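Local coordinates for sensory box/GGDEF domain protein (PDB 3LYX) that probably senses a signal through its PAS domain, the part described here, and passes it to a GGDEF domain that may make cyclic di-GMP, at residues Gln50-Asn53 against Met54-Val57. Numbering follows the deposited sequence.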
loop_
_atom_site.group_PDB
_atom_site.type_symbol
_atom_site.label_atom_id
_atom_site.label_comp_id
_atom_site.label_asym_id
_atom_site.label_seq_id
_atom_site.Cartn_x
_atom_site.Cartn_y
_atom_site.Cartn_z
ATOM N N GLN B 50 20.823 -4.500 1.166
ATOM C CA GLN B 50 21.565 -3.269 1.415
ATOM C C GLN B 50 21.099 -2.631 2.720
ATOM O O GLN B 50 19.983 -2.892 3.195
ATOM C CB GLN B 50 21.345 -2.247 0.290
ATOM C CG GLN B 50 21.761 -2.677 -1.109
ATOM C CD GLN B 50 23.196 -3.212 -1.199
ATOM O OE1 GLN B 50 24.140 -2.641 -0.627
ATOM N NE2 GLN B 50 23.361 -4.305 -1.939
ATOM N N PRO B 51 21.948 -1.780 3.316
ATOM C CA PRO B 51 21.575 -1.123 4.565
ATOM C C PRO B 51 20.560 -0.044 4.227
ATOM O O PRO B 51 20.719 0.694 3.253
ATOM C CB PRO B 51 22.907 -0.567 5.073
ATOM C CG PRO B 51 23.620 -0.219 3.823
ATOM C CD PRO B 51 23.298 -1.375 2.882
ATOM N N VAL B 52 19.500 0.035 5.013
ATOM C CA VAL B 52 18.483 1.027 4.742
ATOM C C VAL B 52 19.024 2.450 4.856
ATOM O O VAL B 52 18.442 3.368 4.290
ATOM C CB VAL B 52 17.266 0.854 5.681
ATOM C CG1 VAL B 52 17.631 1.258 7.104
ATOM C CG2 VAL B 52 16.097 1.663 5.157
ATOM N N ASN B 53 20.144 2.648 5.558
ATOM C CA ASN B 53 20.664 4.009 5.673
ATOM C C ASN B 53 21.236 4.542 4.359
ATOM O O ASN B 53 21.598 5.711 4.272
ATOM C CB ASN B 53 21.707 4.144 6.802
ATOM C CG ASN B 53 22.941 3.287 6.593
ATOM O OD1 ASN B 53 23.446 3.155 5.479
ATOM N ND2 ASN B 53 23.452 2.722 7.683
ATOM N N MET B 54 21.311 3.693 3.335
ATOM C CA MET B 54 21.811 4.156 2.046
ATOM C C MET B 54 20.764 5.120 1.459
ATOM O O MET B 54 21.056 5.876 0.530
ATOM C CB MET B 54 22.093 2.964 1.104
ATOM C CG MET B 54 21.041 2.633 0.052
ATOM S SD MET B 54 21.561 1.293 -1.110
ATOM C CE MET B 54 22.540 2.195 -2.167
ATOM N N LEU B 55 19.562 5.117 2.043
ATOM C CA LEU B 55 18.463 5.989 1.598
ATOM C C LEU B 55 18.427 7.332 2.342
ATOM O O LEU B 55 17.650 8.230 1.995
ATOM C CB LEU B 55 17.112 5.289 1.788
ATOM C CG LEU B 55 16.919 3.907 1.163
ATOM C CD1 LEU B 55 15.561 3.369 1.576
ATOM C CD2 LEU B 55 17.037 3.985 -0.362
ATOM N N HIS B 56 19.264 7.454 3.369
ATOM C CA HIS B 56 19.352 8.675 4.168
ATOM C C HIS B 56 20.406 9.609 3.601
ATOM O O HIS B 56 21.293 9.195 2.842
ATOM C CB HIS B 56 19.777 8.353 5.604
ATOM C CG HIS B 56 18.803 7.509 6.360
ATOM N ND1 HIS B 56 19.170 6.770 7.464
ATOM C CD2 HIS B 56 17.477 7.300 6.188
ATOM C CE1 HIS B 56 18.111 6.139 7.938
ATOM N NE2 HIS B 56 17.071 6.444 7.181
ATOM N N VAL B 57 20.309 10.878 3.979
ATOM C CA VAL B 57 21.299 11.857 3.574
ATOM C C VAL B 57 22.356 11.644 4.653
ATOM O O VAL B 57 22.058 11.740 5.844
ATOM C CB VAL B 57 20.744 13.283 3.650
ATOM C CG1 VAL B 57 21.817 14.283 3.232
ATOM C CG2 VAL B 57 19.529 13.396 2.752
#
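The imidazole of His-56 turns one face to the backbone of Asn-53, whose CA stands 4.0 Å from the centroid of the His-56 ring in a CH-pi contact, with the carbonyl oxygen of Val-52 over that same face. ND1 of His-56 is hydrogen-bonded to OG1 of Thr-61 at the start of helix 61-75, and the His-56 side chain also touches Ile-64. With CG anti to its own carbonyl carbon (chi1 -64°), the His-56 ring is carried back over the turn. The backbone beneath is a short 3-10 segment: Met-54 N bonds Pro-51 O, Leu-55 N bonds Val-52 O, and His-56 N bonds Asn-53 O at 3.0 Å. Pro-51 suits the start of the turn, where its carbonyl accepts a bond while its nitrogen is not called on to donate to the i to i+3 bonds. Among the apolar residues, CG2 of Val-52 meets CD1 of buried Leu-55 at 4.0 Å, the two side chains crossing nearly at right angles, while the extended chi2 of Met-54 (175°) carries its SD out to 3.8 Å from CB of Gln-50. Without the imidazole, as with an alanine here, OG1 of Thr-61 would probably lose this partner and the backbone of Asn-53 its cover. Backbone bonds thus shape the turn in this PAS-fold loop, while one aromatic ring, packed by a face on the turn and bonded through ND1, ties it to the following helix.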